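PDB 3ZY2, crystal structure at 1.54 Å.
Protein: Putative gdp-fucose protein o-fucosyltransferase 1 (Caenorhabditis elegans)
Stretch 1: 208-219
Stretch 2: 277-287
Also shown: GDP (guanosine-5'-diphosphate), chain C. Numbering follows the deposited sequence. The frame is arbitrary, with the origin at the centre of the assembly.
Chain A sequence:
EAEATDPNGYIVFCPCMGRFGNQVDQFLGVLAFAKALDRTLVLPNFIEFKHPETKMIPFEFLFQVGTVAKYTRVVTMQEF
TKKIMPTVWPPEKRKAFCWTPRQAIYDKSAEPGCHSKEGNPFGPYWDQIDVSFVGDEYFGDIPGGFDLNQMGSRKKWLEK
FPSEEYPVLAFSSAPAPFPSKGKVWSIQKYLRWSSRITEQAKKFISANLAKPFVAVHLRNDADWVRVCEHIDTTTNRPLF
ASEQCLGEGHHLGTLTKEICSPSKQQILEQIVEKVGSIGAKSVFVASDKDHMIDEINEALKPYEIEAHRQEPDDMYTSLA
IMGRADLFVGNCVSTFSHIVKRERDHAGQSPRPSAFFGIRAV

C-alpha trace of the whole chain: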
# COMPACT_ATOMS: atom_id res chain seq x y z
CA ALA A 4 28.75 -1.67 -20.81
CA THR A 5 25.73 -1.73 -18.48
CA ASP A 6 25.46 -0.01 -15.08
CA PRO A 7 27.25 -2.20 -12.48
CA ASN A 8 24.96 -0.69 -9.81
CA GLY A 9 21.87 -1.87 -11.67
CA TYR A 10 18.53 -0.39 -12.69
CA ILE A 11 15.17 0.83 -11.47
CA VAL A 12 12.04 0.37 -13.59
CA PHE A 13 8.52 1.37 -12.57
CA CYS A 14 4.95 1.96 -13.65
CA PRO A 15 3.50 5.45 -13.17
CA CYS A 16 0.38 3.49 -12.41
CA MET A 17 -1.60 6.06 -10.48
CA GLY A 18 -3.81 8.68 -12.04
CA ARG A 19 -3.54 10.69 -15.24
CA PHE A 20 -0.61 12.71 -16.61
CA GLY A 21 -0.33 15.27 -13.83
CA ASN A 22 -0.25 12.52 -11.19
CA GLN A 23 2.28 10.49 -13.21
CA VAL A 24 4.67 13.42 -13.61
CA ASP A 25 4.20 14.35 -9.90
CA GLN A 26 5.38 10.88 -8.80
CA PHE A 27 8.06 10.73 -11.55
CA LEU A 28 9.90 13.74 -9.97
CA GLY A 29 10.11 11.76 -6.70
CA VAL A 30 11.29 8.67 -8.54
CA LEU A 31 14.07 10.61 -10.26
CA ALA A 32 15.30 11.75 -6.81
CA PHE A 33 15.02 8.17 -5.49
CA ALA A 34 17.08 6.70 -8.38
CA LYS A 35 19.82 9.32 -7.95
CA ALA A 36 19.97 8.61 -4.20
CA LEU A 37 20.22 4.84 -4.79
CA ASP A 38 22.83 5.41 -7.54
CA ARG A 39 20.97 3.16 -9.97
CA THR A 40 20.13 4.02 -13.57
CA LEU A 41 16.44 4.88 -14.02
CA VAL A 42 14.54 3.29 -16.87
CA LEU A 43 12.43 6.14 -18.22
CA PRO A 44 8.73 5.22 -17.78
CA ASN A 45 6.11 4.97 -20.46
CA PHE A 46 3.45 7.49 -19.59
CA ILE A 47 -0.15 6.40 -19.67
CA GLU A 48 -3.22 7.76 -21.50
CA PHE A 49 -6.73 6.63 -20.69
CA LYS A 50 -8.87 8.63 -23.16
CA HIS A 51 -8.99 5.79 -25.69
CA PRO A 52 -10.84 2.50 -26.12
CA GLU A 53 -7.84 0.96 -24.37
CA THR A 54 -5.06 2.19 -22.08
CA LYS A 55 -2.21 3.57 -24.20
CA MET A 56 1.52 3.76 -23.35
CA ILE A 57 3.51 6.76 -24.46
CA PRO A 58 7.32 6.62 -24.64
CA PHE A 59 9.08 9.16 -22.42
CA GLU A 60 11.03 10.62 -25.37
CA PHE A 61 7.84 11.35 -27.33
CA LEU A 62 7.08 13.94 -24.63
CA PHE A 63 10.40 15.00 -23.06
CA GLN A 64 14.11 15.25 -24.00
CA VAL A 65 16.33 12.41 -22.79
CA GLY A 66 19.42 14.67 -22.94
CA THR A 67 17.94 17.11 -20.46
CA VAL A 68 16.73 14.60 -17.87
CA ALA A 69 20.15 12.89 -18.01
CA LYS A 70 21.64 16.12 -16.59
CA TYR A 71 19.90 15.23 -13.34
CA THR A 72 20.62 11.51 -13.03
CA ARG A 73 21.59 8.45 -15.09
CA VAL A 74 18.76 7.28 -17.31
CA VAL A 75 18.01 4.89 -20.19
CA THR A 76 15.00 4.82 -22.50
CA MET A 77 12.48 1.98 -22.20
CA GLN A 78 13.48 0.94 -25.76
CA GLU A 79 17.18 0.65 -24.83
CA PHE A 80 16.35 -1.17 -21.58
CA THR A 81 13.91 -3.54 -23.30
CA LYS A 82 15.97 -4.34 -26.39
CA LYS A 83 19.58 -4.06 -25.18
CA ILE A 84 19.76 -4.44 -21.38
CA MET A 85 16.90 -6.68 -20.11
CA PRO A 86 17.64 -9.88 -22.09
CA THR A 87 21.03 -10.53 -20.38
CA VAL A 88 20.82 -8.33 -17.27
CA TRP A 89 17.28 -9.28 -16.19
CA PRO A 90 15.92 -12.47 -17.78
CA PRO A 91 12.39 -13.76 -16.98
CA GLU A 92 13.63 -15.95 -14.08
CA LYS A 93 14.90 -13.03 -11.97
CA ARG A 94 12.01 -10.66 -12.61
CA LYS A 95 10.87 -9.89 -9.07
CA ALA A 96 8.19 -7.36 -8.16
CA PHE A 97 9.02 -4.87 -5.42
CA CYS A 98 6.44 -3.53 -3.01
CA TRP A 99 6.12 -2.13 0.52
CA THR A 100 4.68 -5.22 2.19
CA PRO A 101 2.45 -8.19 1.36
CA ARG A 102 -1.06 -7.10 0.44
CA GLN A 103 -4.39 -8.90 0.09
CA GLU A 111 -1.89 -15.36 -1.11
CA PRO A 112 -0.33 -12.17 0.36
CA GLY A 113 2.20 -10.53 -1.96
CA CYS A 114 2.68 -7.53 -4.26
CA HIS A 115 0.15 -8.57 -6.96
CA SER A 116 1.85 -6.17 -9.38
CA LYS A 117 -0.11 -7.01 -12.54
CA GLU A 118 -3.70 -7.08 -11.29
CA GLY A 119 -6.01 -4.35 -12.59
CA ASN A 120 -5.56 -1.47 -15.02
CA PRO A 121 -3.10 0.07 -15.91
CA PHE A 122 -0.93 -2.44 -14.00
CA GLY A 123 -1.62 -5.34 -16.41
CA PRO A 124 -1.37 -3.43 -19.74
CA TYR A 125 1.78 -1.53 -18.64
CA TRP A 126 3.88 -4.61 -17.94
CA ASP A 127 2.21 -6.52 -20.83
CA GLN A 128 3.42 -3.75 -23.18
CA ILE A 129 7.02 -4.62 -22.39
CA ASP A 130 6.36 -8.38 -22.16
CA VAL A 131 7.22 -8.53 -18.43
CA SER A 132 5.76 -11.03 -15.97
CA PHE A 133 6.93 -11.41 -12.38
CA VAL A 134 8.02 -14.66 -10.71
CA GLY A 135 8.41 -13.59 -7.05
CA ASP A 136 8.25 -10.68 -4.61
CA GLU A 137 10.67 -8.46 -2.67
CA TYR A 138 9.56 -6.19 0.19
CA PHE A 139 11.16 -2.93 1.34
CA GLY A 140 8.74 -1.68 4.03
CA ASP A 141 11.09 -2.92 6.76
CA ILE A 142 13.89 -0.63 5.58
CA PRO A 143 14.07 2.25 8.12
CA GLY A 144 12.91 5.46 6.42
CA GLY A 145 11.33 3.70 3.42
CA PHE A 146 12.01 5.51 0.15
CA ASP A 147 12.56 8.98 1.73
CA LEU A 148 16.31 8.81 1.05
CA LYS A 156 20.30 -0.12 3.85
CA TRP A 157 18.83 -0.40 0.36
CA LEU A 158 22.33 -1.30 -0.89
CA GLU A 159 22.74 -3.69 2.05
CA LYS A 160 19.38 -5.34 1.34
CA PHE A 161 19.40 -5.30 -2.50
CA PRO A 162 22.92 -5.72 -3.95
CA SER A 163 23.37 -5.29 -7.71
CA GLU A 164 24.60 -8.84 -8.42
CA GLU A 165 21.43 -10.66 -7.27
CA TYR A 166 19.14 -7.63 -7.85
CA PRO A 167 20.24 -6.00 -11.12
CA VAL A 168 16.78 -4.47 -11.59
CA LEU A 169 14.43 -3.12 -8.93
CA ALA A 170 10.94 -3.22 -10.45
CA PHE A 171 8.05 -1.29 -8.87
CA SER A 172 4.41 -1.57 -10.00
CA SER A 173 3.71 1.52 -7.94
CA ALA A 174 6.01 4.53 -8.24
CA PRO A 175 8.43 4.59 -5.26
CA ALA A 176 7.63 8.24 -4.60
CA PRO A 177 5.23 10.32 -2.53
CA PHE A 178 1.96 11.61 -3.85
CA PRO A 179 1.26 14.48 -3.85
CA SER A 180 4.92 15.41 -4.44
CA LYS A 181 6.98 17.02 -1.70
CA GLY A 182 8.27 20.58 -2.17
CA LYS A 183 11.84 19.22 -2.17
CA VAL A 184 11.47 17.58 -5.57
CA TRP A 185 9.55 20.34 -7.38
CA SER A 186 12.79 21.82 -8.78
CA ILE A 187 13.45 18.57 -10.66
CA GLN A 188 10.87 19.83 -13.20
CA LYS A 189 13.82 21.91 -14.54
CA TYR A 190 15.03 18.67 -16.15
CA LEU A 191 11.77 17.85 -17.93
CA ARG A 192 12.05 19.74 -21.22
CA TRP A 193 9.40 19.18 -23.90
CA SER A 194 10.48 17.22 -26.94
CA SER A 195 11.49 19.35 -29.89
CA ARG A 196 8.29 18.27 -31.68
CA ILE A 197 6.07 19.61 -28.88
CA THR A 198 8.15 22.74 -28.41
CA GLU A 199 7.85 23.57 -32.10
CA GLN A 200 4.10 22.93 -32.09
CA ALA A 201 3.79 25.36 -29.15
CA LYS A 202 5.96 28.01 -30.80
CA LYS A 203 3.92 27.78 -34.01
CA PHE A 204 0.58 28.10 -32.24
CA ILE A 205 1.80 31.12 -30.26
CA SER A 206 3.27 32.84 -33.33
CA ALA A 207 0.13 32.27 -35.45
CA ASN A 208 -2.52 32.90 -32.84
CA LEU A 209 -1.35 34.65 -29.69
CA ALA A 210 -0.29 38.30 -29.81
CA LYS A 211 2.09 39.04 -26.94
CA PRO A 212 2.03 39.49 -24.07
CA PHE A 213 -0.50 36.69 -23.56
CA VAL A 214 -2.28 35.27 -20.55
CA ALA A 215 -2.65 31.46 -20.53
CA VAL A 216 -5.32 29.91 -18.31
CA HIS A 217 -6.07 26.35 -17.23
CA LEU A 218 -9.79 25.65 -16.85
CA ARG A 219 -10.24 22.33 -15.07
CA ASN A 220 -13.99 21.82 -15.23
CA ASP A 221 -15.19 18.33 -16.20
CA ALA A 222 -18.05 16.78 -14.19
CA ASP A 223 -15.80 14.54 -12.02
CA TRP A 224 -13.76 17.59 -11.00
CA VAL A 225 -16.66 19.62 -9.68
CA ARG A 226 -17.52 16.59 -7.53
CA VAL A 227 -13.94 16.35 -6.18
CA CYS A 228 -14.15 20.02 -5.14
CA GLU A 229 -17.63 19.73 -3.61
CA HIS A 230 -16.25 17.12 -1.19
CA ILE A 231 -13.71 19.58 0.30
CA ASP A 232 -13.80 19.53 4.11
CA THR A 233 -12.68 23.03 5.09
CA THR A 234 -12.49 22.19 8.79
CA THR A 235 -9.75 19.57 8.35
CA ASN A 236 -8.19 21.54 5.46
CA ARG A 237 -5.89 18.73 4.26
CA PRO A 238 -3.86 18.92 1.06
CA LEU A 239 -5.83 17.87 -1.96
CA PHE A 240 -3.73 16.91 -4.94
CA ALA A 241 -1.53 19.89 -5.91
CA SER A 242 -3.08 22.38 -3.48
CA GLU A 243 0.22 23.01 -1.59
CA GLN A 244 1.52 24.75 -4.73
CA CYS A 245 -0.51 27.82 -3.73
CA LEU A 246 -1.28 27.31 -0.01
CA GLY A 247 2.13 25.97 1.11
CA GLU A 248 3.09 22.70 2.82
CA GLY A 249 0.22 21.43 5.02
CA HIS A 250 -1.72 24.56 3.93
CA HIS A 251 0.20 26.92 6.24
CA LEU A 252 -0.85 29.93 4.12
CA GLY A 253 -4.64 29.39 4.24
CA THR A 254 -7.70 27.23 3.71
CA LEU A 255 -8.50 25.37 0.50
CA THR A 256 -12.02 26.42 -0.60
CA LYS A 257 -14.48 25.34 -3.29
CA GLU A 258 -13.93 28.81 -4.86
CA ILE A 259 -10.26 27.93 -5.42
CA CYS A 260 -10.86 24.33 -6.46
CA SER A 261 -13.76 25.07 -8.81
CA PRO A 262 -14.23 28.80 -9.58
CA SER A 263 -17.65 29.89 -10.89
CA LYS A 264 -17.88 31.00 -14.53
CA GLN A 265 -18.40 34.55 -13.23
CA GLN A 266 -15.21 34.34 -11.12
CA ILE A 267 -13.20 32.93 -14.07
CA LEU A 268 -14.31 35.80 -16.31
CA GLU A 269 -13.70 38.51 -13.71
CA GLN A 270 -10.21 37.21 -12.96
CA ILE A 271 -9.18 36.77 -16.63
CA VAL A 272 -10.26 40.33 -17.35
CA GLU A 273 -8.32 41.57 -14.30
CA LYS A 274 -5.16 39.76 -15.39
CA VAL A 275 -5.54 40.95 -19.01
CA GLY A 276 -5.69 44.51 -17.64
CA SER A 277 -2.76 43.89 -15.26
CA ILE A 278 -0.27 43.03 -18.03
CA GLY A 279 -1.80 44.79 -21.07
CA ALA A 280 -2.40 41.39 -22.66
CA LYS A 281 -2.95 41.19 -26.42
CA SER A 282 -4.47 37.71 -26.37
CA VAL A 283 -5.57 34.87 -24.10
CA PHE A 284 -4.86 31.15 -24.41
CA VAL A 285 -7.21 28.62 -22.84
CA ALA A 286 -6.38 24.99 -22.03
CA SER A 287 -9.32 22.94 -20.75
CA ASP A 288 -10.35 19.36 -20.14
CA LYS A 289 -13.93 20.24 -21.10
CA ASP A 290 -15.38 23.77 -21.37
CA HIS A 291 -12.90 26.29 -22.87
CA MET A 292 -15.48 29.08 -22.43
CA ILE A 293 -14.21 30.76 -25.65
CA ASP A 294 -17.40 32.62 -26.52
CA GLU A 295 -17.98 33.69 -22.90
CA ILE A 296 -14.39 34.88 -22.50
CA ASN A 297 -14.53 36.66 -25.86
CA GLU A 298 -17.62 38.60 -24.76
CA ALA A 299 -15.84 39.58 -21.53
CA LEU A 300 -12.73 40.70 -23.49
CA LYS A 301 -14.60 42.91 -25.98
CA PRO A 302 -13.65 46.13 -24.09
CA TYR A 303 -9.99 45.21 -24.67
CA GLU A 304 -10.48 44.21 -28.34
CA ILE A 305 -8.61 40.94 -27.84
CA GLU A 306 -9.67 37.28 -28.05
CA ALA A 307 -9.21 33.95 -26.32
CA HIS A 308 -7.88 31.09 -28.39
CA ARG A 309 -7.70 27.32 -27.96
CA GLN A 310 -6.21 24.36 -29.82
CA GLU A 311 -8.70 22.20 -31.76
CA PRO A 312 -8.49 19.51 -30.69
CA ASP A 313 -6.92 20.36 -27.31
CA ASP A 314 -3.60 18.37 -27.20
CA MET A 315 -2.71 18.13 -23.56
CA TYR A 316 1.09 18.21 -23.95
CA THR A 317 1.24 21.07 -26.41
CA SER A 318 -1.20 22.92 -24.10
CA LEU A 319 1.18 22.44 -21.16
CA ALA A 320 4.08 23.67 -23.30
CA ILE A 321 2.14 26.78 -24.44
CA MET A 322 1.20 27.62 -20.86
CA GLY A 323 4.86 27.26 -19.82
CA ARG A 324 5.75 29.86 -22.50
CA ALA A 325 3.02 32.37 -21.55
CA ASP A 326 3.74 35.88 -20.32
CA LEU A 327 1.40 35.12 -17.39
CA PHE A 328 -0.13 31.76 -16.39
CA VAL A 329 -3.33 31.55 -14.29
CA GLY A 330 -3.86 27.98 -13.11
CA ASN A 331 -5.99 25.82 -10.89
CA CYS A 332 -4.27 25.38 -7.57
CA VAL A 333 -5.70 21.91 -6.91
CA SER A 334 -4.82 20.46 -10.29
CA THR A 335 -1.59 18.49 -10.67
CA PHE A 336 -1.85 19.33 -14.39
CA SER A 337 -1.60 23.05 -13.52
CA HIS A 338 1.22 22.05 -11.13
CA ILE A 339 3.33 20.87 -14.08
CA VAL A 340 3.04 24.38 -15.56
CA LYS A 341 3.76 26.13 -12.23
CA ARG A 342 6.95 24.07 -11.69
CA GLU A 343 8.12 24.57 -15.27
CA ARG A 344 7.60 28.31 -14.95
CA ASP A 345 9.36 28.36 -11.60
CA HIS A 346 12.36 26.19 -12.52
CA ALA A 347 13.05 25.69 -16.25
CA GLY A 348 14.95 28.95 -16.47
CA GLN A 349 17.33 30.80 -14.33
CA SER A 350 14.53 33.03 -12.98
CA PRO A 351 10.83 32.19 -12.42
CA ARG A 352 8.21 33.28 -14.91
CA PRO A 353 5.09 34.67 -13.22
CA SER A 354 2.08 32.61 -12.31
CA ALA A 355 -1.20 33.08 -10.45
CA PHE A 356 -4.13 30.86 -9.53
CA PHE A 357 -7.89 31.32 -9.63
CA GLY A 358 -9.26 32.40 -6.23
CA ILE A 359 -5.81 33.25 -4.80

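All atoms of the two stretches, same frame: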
# COMPACT_ATOMS: atom_id res chain seq x y z
N ASN A 208 -1.26 32.61 -33.51
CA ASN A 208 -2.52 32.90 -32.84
C ASN A 208 -2.51 33.88 -31.68
O ASN A 208 -3.56 34.47 -31.39
CB ASN A 208 -3.19 31.61 -32.38
CG ASN A 208 -3.43 30.65 -33.52
OD1 ASN A 208 -4.31 30.87 -34.35
ND2 ASN A 208 -2.65 29.59 -33.57
N LEU A 209 -1.38 34.01 -31.00
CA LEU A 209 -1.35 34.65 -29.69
C LEU A 209 -0.44 35.88 -29.68
O LEU A 209 0.78 35.77 -29.45
CB LEU A 209 -0.91 33.63 -28.61
CG LEU A 209 -1.84 32.43 -28.41
CD1 LEU A 209 -1.18 31.39 -27.49
CD2 LEU A 209 -3.20 32.88 -27.85
N ALA A 210 -1.04 37.04 -29.91
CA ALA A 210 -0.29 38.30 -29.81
C ALA A 210 0.20 38.44 -28.37
O ALA A 210 -0.49 38.10 -27.38
CB ALA A 210 -1.16 39.49 -30.22
N LYS A 211 1.44 38.91 -28.25
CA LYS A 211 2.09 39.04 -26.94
C LYS A 211 1.98 40.46 -26.39
O LYS A 211 1.90 41.43 -27.15
CB LYS A 211 3.55 38.63 -27.05
CG LYS A 211 3.69 37.07 -27.21
CD LYS A 211 5.12 36.62 -27.52
CE LYS A 211 6.06 36.75 -26.31
NZ LYS A 211 5.64 35.89 -25.17
N PRO A 212 1.95 40.59 -25.06
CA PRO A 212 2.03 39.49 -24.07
C PRO A 212 0.70 38.77 -23.95
O PRO A 212 -0.36 39.37 -24.16
CB PRO A 212 2.35 40.22 -22.77
CG PRO A 212 1.89 41.63 -22.95
CD PRO A 212 1.86 41.93 -24.43
N PHE A 213 0.75 37.47 -23.68
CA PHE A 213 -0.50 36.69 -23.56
C PHE A 213 -0.65 36.05 -22.20
O PHE A 213 0.35 35.68 -21.55
CB PHE A 213 -0.72 35.66 -24.71
CG PHE A 213 0.11 34.39 -24.63
CD1 PHE A 213 1.39 34.35 -25.19
CD2 PHE A 213 -0.43 33.22 -24.10
CE1 PHE A 213 2.13 33.16 -25.17
CE2 PHE A 213 0.31 32.01 -24.08
CZ PHE A 213 1.60 31.98 -24.61
N VAL A 214 -1.90 35.98 -21.77
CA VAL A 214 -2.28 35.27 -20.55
C VAL A 214 -2.72 33.88 -20.96
O VAL A 214 -3.56 33.75 -21.85
CB VAL A 214 -3.47 35.94 -19.81
CG1 VAL A 214 -3.82 35.18 -18.53
CG2 VAL A 214 -3.15 37.38 -19.42
N ALA A 215 -2.16 32.84 -20.35
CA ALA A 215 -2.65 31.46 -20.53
C ALA A 215 -3.37 31.03 -19.28
O ALA A 215 -2.87 31.29 -18.16
CB ALA A 215 -1.48 30.50 -20.81
N VAL A 216 -4.51 30.37 -19.46
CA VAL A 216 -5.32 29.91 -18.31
C VAL A 216 -5.63 28.43 -18.45
O VAL A 216 -5.85 27.94 -19.56
CB VAL A 216 -6.64 30.72 -18.13
CG1 VAL A 216 -6.33 32.20 -18.04
CG2 VAL A 216 -7.62 30.42 -19.26
N HIS A 217 -5.64 27.74 -17.32
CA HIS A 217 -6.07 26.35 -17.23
C HIS A 217 -7.43 26.27 -16.57
O HIS A 217 -7.59 26.67 -15.42
CB HIS A 217 -5.06 25.51 -16.44
CG HIS A 217 -5.44 24.06 -16.37
ND1 HIS A 217 -5.30 23.29 -15.23
CD2 HIS A 217 -5.99 23.25 -17.31
CE1 HIS A 217 -5.73 22.07 -15.49
NE2 HIS A 217 -6.17 22.02 -16.74
N LEU A 218 -8.43 25.81 -17.34
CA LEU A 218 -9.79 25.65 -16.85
C LEU A 218 -10.07 24.17 -16.67
O LEU A 218 -10.34 23.45 -17.63
CB LEU A 218 -10.80 26.28 -17.82
CG LEU A 218 -10.55 27.76 -18.17
CD1 LEU A 218 -11.69 28.31 -19.05
CD2 LEU A 218 -10.36 28.67 -16.90
N ARG A 219 -9.96 23.72 -15.42
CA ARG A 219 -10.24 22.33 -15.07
C ARG A 219 -11.70 22.31 -14.65
O ARG A 219 -12.07 22.87 -13.61
CB ARG A 219 -9.32 21.91 -13.91
CG ARG A 219 -9.41 20.43 -13.55
CD ARG A 219 -8.76 19.50 -14.55
NE ARG A 219 -8.53 18.20 -13.92
CZ ARG A 219 -9.40 17.20 -13.92
NH1 ARG A 219 -10.56 17.31 -14.55
NH2 ARG A 219 -9.11 16.06 -13.30
N SER A 277 -3.99 43.78 -16.06
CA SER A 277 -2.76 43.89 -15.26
C SER A 277 -1.49 43.89 -16.11
O SER A 277 -0.52 44.60 -15.79
CB SER A 277 -2.68 42.80 -14.18
OG SER A 277 -2.32 41.53 -14.72
N ILE A 278 -1.49 43.14 -17.21
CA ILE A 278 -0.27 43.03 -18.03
C ILE A 278 -0.41 43.65 -19.43
O ILE A 278 0.53 43.56 -20.24
CB ILE A 278 0.24 41.56 -18.16
CG1 ILE A 278 -0.68 40.71 -19.06
CG2 ILE A 278 0.37 40.89 -16.78
CD1 ILE A 278 -0.01 39.38 -19.45
N GLY A 279 -1.55 44.26 -19.73
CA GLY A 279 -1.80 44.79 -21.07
C GLY A 279 -1.77 43.67 -22.11
O GLY A 279 -1.10 43.78 -23.14
N ALA A 280 -2.45 42.57 -21.80
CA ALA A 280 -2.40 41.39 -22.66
C ALA A 280 -3.02 41.66 -24.03
O ALA A 280 -4.01 42.41 -24.14
CB ALA A 280 -3.12 40.24 -22.00
N LYS A 281 -2.42 41.05 -25.06
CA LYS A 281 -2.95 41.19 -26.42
C LYS A 281 -3.67 39.95 -26.93
O LYS A 281 -4.22 39.96 -28.03
CB LYS A 281 -1.87 41.65 -27.40
CG LYS A 281 -1.30 43.03 -27.06
CD LYS A 281 -2.38 44.12 -27.15
CE LYS A 281 -1.88 45.49 -26.69
NZ LYS A 281 -1.93 45.64 -25.20
N SER A 282 -3.71 38.92 -26.09
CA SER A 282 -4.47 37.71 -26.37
C SER A 282 -4.52 36.85 -25.12
O SER A 282 -3.76 37.07 -24.15
CB SER A 282 -3.83 36.92 -27.53
OG SER A 282 -2.59 36.35 -27.14
N VAL A 283 -5.42 35.85 -25.16
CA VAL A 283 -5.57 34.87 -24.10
C VAL A 283 -5.55 33.47 -24.72
O VAL A 283 -6.12 33.24 -25.79
CB VAL A 283 -6.89 35.10 -23.29
CG1 VAL A 283 -7.17 33.92 -22.34
CG2 VAL A 283 -6.81 36.43 -22.52
N PHE A 284 -4.84 32.56 -24.06
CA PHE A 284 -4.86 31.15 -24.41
C PHE A 284 -5.61 30.38 -23.35
O PHE A 284 -5.37 30.57 -22.15
CB PHE A 284 -3.44 30.61 -24.53
CG PHE A 284 -3.39 29.13 -24.77
CD1 PHE A 284 -3.77 28.59 -26.02
CD2 PHE A 284 -2.99 28.27 -23.76
CE1 PHE A 284 -3.71 27.22 -26.27
CE2 PHE A 284 -2.92 26.88 -24.00
CZ PHE A 284 -3.31 26.37 -25.26
N VAL A 285 -6.48 29.47 -23.78
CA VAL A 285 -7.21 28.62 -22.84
C VAL A 285 -6.92 27.14 -23.10
O VAL A 285 -7.13 26.64 -24.23
CB VAL A 285 -8.74 28.81 -22.98
CG1 VAL A 285 -9.50 27.88 -22.00
CG2 VAL A 285 -9.17 30.27 -22.80
N ALA A 286 -6.49 26.46 -22.04
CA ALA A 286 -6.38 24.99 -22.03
C ALA A 286 -7.48 24.49 -21.11
O ALA A 286 -7.65 24.99 -20.01
CB ALA A 286 -5.01 24.54 -21.51
N SER A 287 -8.26 23.51 -21.57
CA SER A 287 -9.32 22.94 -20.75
C SER A 287 -9.49 21.46 -21.05
O SER A 287 -9.22 21.00 -22.16
CB SER A 287 -10.64 23.69 -20.98
OG SER A 287 -11.64 23.19 -20.07
PB GDP C . -5.57 16.61 -12.15
O1B GDP C . -5.89 17.84 -12.93
O2B GDP C . -4.55 16.43 -10.99
O3B GDP C . -6.52 15.31 -12.48
O3A GDP C . -4.54 16.29 -13.49
PA GDP C . -4.13 14.73 -14.10
O1A GDP C . -3.24 15.56 -15.36
O2A GDP C . -3.61 13.77 -13.35
O5' GDP C . -5.86 14.47 -14.49
C5' GDP C . -5.89 15.36 -15.42
C4' GDP C . -6.38 15.21 -16.66
O4' GDP C . -7.52 15.53 -17.36
C3' GDP C . -5.28 15.54 -17.43
O3' GDP C . -3.99 14.51 -17.97
C2' GDP C . -5.85 15.57 -19.55
O2' GDP C . -5.90 14.24 -19.84
C1' GDP C . -7.13 16.14 -18.97
N9 GDP C . -6.94 17.40 -18.86
C8 GDP C . -6.91 18.39 -17.32
N7 GDP C . -6.67 19.40 -18.09
C5 GDP C . -6.54 19.53 -19.35
C6 GDP C . -6.26 20.56 -20.72
O6 GDP C . -6.11 21.62 -20.31
N1 GDP C . -6.29 19.91 -21.58
C2 GDP C . -6.44 18.76 -22.03
N2 GDP C . -6.43 18.35 -22.94
N3 GDP C . -6.73 17.48 -21.15
C4 GDP C . -6.75 18.02 -19.82

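Two neighbouring strands, 213-218 and 282-287, run parallel, their N-to-C directions 18° apart and their axes 4.6 Å apart at closest approach. As in any parallel pair, alternate residues of one strand bond to both flanking partners on the other. Val-214 N donates to Ser-282 O (3.2 Å) and Val-214 O accepts from Phe-284 N (2.8 Å); Val-216 repeats the pattern, its N reaching Phe-284 O (2.8 Å) and its O receiving Ala-286 N (3.0 Å). Leu-218 N to Ala-286 O (2.9 Å) continues the ladder. Ahead of the strands, Pro-212, which follows a cis peptide bond, offers its O to Lys-281 N (2.8 Å).

A serine hydroxyl adds a bond near each end: Ser-282 OG donates to Ala-210 O (2.7 Å), and Ser-287 OG to Leu-218 O (2.8 Å), so a side-chain hydroxyl meets a backbone carbonyl at each place.

Side chains alternate between the two faces of the sheet. On one, Val-214 CG2 lies 3.7 Å from Ile-278 CD1 and 3.9 Å from Ala-280 CB, residues either side in sequence of Gly-279, which leaves helical phi/psi with positive phi in a Schellman motif. Farther along this face, Val-216 CG2 meets Val-285 CG2 (3.9 Å), and Leu-218 CD1 packs on Val-285 CG1 (3.7 Å); these are purely apolar contacts between buried branched side chains.

On the other face, Phe-284 CB sits 3.8 Å from Leu-209 CD1 and 4.0 Å from Phe-213 CD2, while the small Ala-215 places its CB at the edge of the Phe-284 ring, 4.0 Å from CD2. Here too lies His-217, whose NE2 donates to GDP N7 (3.0 Å). Just past the strand, Arg-219 grips the diphosphate through NE to GDP O1B and NH2 to GDP O3B, both 2.8 Å, pairing its positive charge with the phosphate oxygens.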